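Local structure of mandelate racemase/muconate lactonizing enzyme family protein (Bradyrhizobium sp. ORS 278, 3TOY) at residues S72-Y77 against D294-G299; I267-N272 against G286-I291. The protein is of unknown specific function but belongs to the mandelate racemase/muconate lactonizing enzyme family, whose members join a capping domain to a metal-binding barrel domain. One frame throughout, in Å; residues are numbered along the deposited sequence.

Contact 1. Residues S72-Y77 against D294-G299; sequences SYLFAY and DLMKVG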
loop_
_atom_site.group_PDB
_atom_site.type_symbol
_atom_site.label_atom_id
_atom_site.label_comp_id
_atom_site.label_asym_id
_atom_site.label_seq_id
_atom_site.Cartn_x
_atom_site.Cartn_y
_atom_site.Cartn_z
ATOM N N SER A 72 9.864 -44.564 7.051
ATOM C CA SER A 72 8.995 -43.435 7.370
ATOM C C SER A 72 7.584 -43.909 7.115
ATOM O O SER A 72 7.388 -44.976 6.530
ATOM C CB SER A 72 9.332 -42.253 6.455
ATOM O OG SER A 72 8.877 -42.518 5.141
ATOM N N TYR A 73 6.585 -43.163 7.569
ATOM C CA TYR A 73 5.213 -43.481 7.165
ATOM C C TYR A 73 4.412 -42.220 6.815
ATOM O O TYR A 73 4.748 -41.087 7.247
ATOM C CB TYR A 73 4.461 -44.283 8.255
ATOM C CG TYR A 73 4.054 -43.451 9.459
ATOM C CD1 TYR A 73 2.812 -42.808 9.500
ATOM C CD2 TYR A 73 4.912 -43.294 10.538
ATOM C CE1 TYR A 73 2.441 -42.019 10.598
ATOM C CE2 TYR A 73 4.557 -42.522 11.630
ATOM C CZ TYR A 73 3.325 -41.880 11.646
ATOM O OH TYR A 73 2.977 -41.124 12.729
ATOM N N LEU A 74 3.371 -42.439 6.024
ATOM C CA LEU A 74 2.391 -41.430 5.658
ATOM C C LEU A 74 1.042 -41.795 6.249
ATOM O O LEU A 74 0.648 -42.972 6.216
ATOM C CB LEU A 74 2.253 -41.385 4.144
ATOM C CG LEU A 74 3.530 -41.109 3.360
ATOM C CD1 LEU A 74 3.236 -41.238 1.870
ATOM C CD2 LEU A 74 4.094 -39.730 3.686
ATOM N N PHE A 75 0.352 -40.806 6.829
ATOM C CA PHE A 75 -1.084 -40.923 7.103
ATOM C C PHE A 75 -1.773 -40.554 5.816
ATOM O O PHE A 75 -1.500 -39.486 5.246
ATOM C CB PHE A 75 -1.517 -39.974 8.224
ATOM C CG PHE A 75 -3.004 -39.890 8.407
ATOM C CD1 PHE A 75 -3.720 -40.963 8.930
ATOM C CD2 PHE A 75 -3.700 -38.736 8.057
ATOM C CE1 PHE A 75 -5.075 -40.877 9.100
ATOM C CE2 PHE A 75 -5.063 -38.660 8.221
ATOM C CZ PHE A 75 -5.757 -39.720 8.744
ATOM N N ALA A 76 -2.668 -41.425 5.345
ATOM C CA ALA A 76 -3.199 -41.288 4.004
ATOM C C ALA A 76 -4.597 -40.684 3.952
ATOM O O ALA A 76 -5.162 -40.521 2.859
ATOM C CB ALA A 76 -3.167 -42.645 3.286
ATOM N N TYR A 77 -5.146 -40.353 5.123
ATOM C CA TYR A 77 -6.484 -39.772 5.229
ATOM C C TYR A 77 -7.639 -40.723 4.917
ATOM O O TYR A 77 -8.581 -40.818 5.695
ATOM C CB TYR A 77 -6.611 -38.518 4.352
ATOM C CG TYR A 77 -5.975 -37.292 4.991
ATOM C CD1 TYR A 77 -6.693 -36.502 5.892
ATOM C CD2 TYR A 77 -4.663 -36.941 4.708
ATOM C CE1 TYR A 77 -6.104 -35.374 6.485
ATOM C CE2 TYR A 77 -4.069 -35.812 5.305
ATOM C CZ TYR A 77 -4.802 -35.045 6.180
ATOM O OH TYR A 77 -4.221 -33.930 6.772
ATOM N N ASP A 294 2.766 -30.062 7.920
ATOM C CA ASP A 294 2.727 -31.527 7.969
ATOM C C ASP A 294 3.968 -32.016 7.233
ATOM O O ASP A 294 4.217 -31.632 6.077
ATOM C CB ASP A 294 1.461 -31.995 7.235
ATOM C CG ASP A 294 1.224 -33.503 7.350
ATOM O OD1 ASP A 294 2.215 -34.278 7.283
ATOM O OD2 ASP A 294 0.046 -33.886 7.503
ATOM N N LEU A 295 4.770 -32.842 7.891
ATOM C CA LEU A 295 5.963 -33.344 7.234
ATOM C C LEU A 295 5.640 -34.054 5.914
ATOM O O LEU A 295 6.500 -34.125 5.052
ATOM C CB LEU A 295 6.750 -34.277 8.169
ATOM C CG LEU A 295 7.573 -33.536 9.225
ATOM C CD1 LEU A 295 7.949 -34.481 10.388
ATOM C CD2 LEU A 295 8.819 -32.913 8.627
ATOM N N MET A 296 4.423 -34.577 5.765
ATOM C CA MET A 296 4.044 -35.274 4.525
ATOM C C MET A 296 3.799 -34.315 3.369
ATOM O O MET A 296 3.769 -34.734 2.219
ATOM C CB MET A 296 2.725 -36.022 4.683
ATOM C CG MET A 296 2.612 -36.995 5.794
ATOM S SD MET A 296 1.048 -37.856 5.505
ATOM C CE MET A 296 -0.209 -36.680 6.030
ATOM N N LYS A 297 3.562 -33.036 3.665
ATOM C CA LYS A 297 3.146 -32.099 2.584
ATOM C C LYS A 297 4.131 -30.939 2.430
ATOM O O LYS A 297 4.234 -30.322 1.364
ATOM C CB LYS A 297 1.747 -31.558 2.875
ATOM C CG LYS A 297 0.669 -32.629 2.859
ATOM C CD LYS A 297 -0.721 -32.035 2.877
ATOM C CE LYS A 297 -1.791 -33.102 2.638
ATOM N NZ LYS A 297 -3.176 -32.547 2.585
ATOM N N VAL A 298 4.884 -30.680 3.484
ATOM C CA VAL A 298 5.921 -29.640 3.459
ATOM C C VAL A 298 7.230 -30.020 2.744
ATOM O O VAL A 298 8.098 -29.159 2.556
ATOM C CB VAL A 298 6.221 -29.148 4.895
ATOM C CG1 VAL A 298 7.173 -30.108 5.595
ATOM C CG2 VAL A 298 6.873 -27.751 4.875
ATOM N N GLY A 299 7.370 -31.277 2.302
ATOM C CA GLY A 299 8.650 -31.726 1.703
ATOM C C GLY A 299 9.573 -32.457 2.672
ATOM O O GLY A 299 10.803 -32.385 2.555
HETATM O O HOH W 1 -1.989 -32.948 5.906
#
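Met296 reaches from the 294-299 loop to the end of strand 69-75 and supplies most of the apolar contact. Its CG lies 3.8 Å from Leu74 CD2, the two side chains crossing at a slant. Beyond CG the chain bends (chi3 -76°), which turns the methyl away from Leu74 and toward Phe75 and Tyr77. SD sits 3.0 Å from Phe75 O, a tight approach. That buried carbonyl has no hydrogen-bond partner in the model; the polarisable SD and the methyl CE merely pack against it. CE ends 4.0 Å from Tyr77 CE2, meeting that ring obliquely. An unbranched, flexible methionine suits this route over backbone and rings.

A water spans the polar flank, 2.6 Å from Tyr77 OH and donating to Asp294 OD2 at 2.8 Å; it lies in the plane of the Tyr77 ring, at its edge. Asp294 OD2 is also hydrogen-bonded to ND1 of His321, while OD1 accepts from Met296 N at 2.7 Å, closing an Asx turn that sets the start of the methionine. Tyr77 in turn is held against Phe75, whose CE2 lies over the rim of one tyrosine face.

Strand 50-64 pairs antiparallel with strand 69-75, Met125 of helix 122-142 packs on Met296, and helix 300-314 follows the loop; Leu116 of a second subunit covers Tyr77 and Lys297.

Contact 2. Residues I267-N272 against G286-I291; sequences IQAGEN and GASDFI. With CA (calcium ion), chain E.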
loop_
_atom_site.group_PDB
_atom_site.type_symbol
_atom_site.label_atom_id
_atom_site.label_comp_id
_atom_site.label_asym_id
_atom_site.label_seq_id
_atom_site.Cartn_x
_atom_site.Cartn_y
_atom_site.Cartn_z
ATOM N N ILE A 267 -4.851 -17.212 14.546
ATOM C CA ILE A 267 -5.279 -18.128 13.497
ATOM C C ILE A 267 -4.133 -19.075 13.184
ATOM O O ILE A 267 -3.012 -18.630 12.932
ATOM C CB ILE A 267 -5.631 -17.339 12.222
ATOM C CG1 ILE A 267 -6.802 -16.400 12.509
ATOM C CG2 ILE A 267 -5.983 -18.276 11.072
ATOM C CD1 ILE A 267 -8.100 -17.133 13.066
ATOM N N GLN A 268 -4.423 -20.375 13.227
ATOM C CA GLN A 268 -3.457 -21.445 12.943
ATOM C C GLN A 268 -3.843 -22.114 11.610
ATOM O O GLN A 268 -5.029 -22.313 11.324
ATOM C CB GLN A 268 -3.534 -22.495 14.079
ATOM C CG GLN A 268 -2.714 -23.764 13.877
ATOM C CD GLN A 268 -1.223 -23.498 13.931
ATOM O OE1 GLN A 268 -0.654 -22.975 12.971
ATOM N NE2 GLN A 268 -0.569 -23.854 15.068
ATOM N N ALA A 269 -2.842 -22.449 10.801
ATOM C CA ALA A 269 -3.094 -23.097 9.510
ATOM C C ALA A 269 -1.818 -23.732 9.026
ATOM O O ALA A 269 -0.793 -23.616 9.669
ATOM C CB ALA A 269 -3.637 -22.089 8.465
ATOM N N GLY A 270 -1.865 -24.398 7.881
ATOM C CA GLY A 270 -0.607 -24.872 7.280
ATOM C C GLY A 270 -0.481 -26.376 7.087
ATOM O O GLY A 270 0.367 -26.836 6.314
ATOM N N GLU A 271 -1.342 -27.147 7.733
ATOM C CA GLU A 271 -1.168 -28.611 7.656
ATOM C C GLU A 271 -1.470 -29.138 6.267
ATOM O O GLU A 271 -1.148 -30.282 5.954
ATOM C CB GLU A 271 -2.064 -29.322 8.672
ATOM C CG GLU A 271 -3.546 -29.410 8.267
ATOM C CD GLU A 271 -4.426 -29.723 9.467
ATOM O OE1 GLU A 271 -4.316 -29.014 10.479
ATOM O OE2 GLU A 271 -5.233 -30.670 9.401
ATOM N N ASN A 272 -2.107 -28.319 5.428
ATOM C CA ASN A 272 -2.432 -28.751 4.084
ATOM C C ASN A 272 -1.718 -28.008 2.943
ATOM O O ASN A 272 -1.999 -28.273 1.760
ATOM C CB ASN A 272 -3.966 -28.762 3.890
ATOM C CG ASN A 272 -4.618 -29.831 4.731
ATOM O OD1 ASN A 272 -4.155 -30.961 4.711
ATOM N ND2 ASN A 272 -5.631 -29.477 5.520
ATOM N N GLY A 286 -0.099 -13.178 4.328
ATOM C CA GLY A 286 -0.444 -12.975 5.742
ATOM C C GLY A 286 -1.620 -13.854 6.173
ATOM O O GLY A 286 -2.463 -13.436 6.943
ATOM N N ALA A 287 -1.647 -15.087 5.698
ATOM C CA ALA A 287 -2.772 -15.997 5.983
ATOM C C ALA A 287 -2.997 -16.316 7.487
ATOM O O ALA A 287 -4.146 -16.473 7.920
ATOM C CB ALA A 287 -2.597 -17.290 5.184
ATOM N N SER A 288 -1.930 -16.447 8.272
ATOM C CA SER A 288 -2.096 -16.913 9.658
ATOM C C SER A 288 -1.096 -16.327 10.646
ATOM O O SER A 288 -0.069 -15.769 10.253
ATOM C CB SER A 288 -2.028 -18.440 9.690
ATOM O OG SER A 288 -0.711 -18.872 9.335
ATOM N N ASP A 289 -1.425 -16.429 11.939
ATOM C CA ASP A 289 -0.543 -16.003 13.010
ATOM C C ASP A 289 0.427 -17.070 13.375
ATOM O O ASP A 289 1.559 -16.760 13.734
ATOM C CB ASP A 289 -1.359 -15.650 14.262
ATOM C CG ASP A 289 -2.342 -14.541 13.982
ATOM O OD1 ASP A 289 -1.868 -13.420 13.717
ATOM O OD2 ASP A 289 -3.563 -14.771 13.982
ATOM N N PHE A 290 -0.044 -18.322 13.315
ATOM C CA PHE A 290 0.758 -19.495 13.649
ATOM C C PHE A 290 0.748 -20.386 12.394
ATOM O O PHE A 290 -0.174 -20.298 11.570
ATOM C CB PHE A 290 0.063 -20.311 14.763
ATOM C CG PHE A 290 -0.083 -19.579 16.100
ATOM C CD1 PHE A 290 0.730 -18.501 16.427
ATOM C CD2 PHE A 290 -1.010 -20.023 17.036
ATOM C CE1 PHE A 290 0.589 -17.879 17.666
ATOM C CE2 PHE A 290 -1.141 -19.406 18.279
ATOM C CZ PHE A 290 -0.331 -18.350 18.587
ATOM N N ILE A 291 1.720 -21.299 12.277
ATOM C CA ILE A 291 1.647 -22.319 11.232
ATOM C C ILE A 291 1.944 -23.680 11.862
ATOM O O ILE A 291 2.612 -23.748 12.882
ATOM C CB ILE A 291 2.649 -22.094 10.033
ATOM C CG1 ILE A 291 4.101 -22.026 10.518
ATOM C CG2 ILE A 291 2.224 -20.813 9.211
ATOM C CD1 ILE A 291 5.094 -21.956 9.379
HETATM CA CA CA E . -6.155 -29.922 11.756
HETATM O O HOH W 2 -7.367 -28.477 10.492
HETATM O O HOH W 3 -5.123 -31.653 13.155
#
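Asp289 and Ile267 meet where the two neighbouring parallel strands of the barrel begin. Asp289 sends CB past the peptide of Ile267, 3.7 Å from Ile267 O. CG stands beside its own backbone N (chi1 -60°), a rotation that turns the carboxylate back toward the start of the facing strand. OD2 accepts from Ile267 N at 2.8 Å through its anti lone pair, nearly straight at 168°, and OD1 forms a salt bridge with Arg260 of helix 253-262. A short acidic side chain is just long enough to serve both partners.

Ile267 O accepts two backbone donors, Asp289 N at 2.9 Å and Phe290 N at 3.0 Å; the first bond is bent, its donor in the carbonyl plane, and the second straighter. Ser288 lays its CB 3.4 Å from the same oxygen, and its OG reaches forward along its own chain to donate to Phe290 O at 2.7 Å, from above that carbonyl plane. Serine is small enough to fit beside Ile267 and Ala269, and its hydroxyl supplies a donor for that carbonyl.

At Gly270's backbone angles (phi 120°) a CB would run into Ala269 O and lie close to Ile291 CB, so the lack of a side chain suits the place. Just beyond, Glu271, not touching 286-291, grips the calcium ion with both oxygens, OE1 at 2.4 Å; Asp219, Glu245 and two waters also belong to that site.

Across the contact it is the Asp289 carboxylate that bonds; Arg260, and perhaps a second calcium ion about 4 Å from the side chain, would favour its charged form.

Overall arrangement
Along the chain the order is 72-77, 267-272, 286-291 and 294-299, so both segments of contact 2 fall between the two segments of contact 1. Their centres lie about 17 Å apart. Contact 2 belongs to the beta-alpha-beta unit of strand 267-269, helix 275-285 and strand 290-291 within the barrel; contact 1 joins an edge strand, 69-75, of the antiparallel sheet to the loop that leaves strand 290-291. The two meet directly: Lys297 NZ is 2.8 Å from Asn272 OD1, probably hydrogen-bonded. From the N-terminal domain, Tyr77 approaches the metal-bearing strand ends, its OH 3.6 Å from Asn272 OD1 and its side chain about 7 Å from a calcium ion.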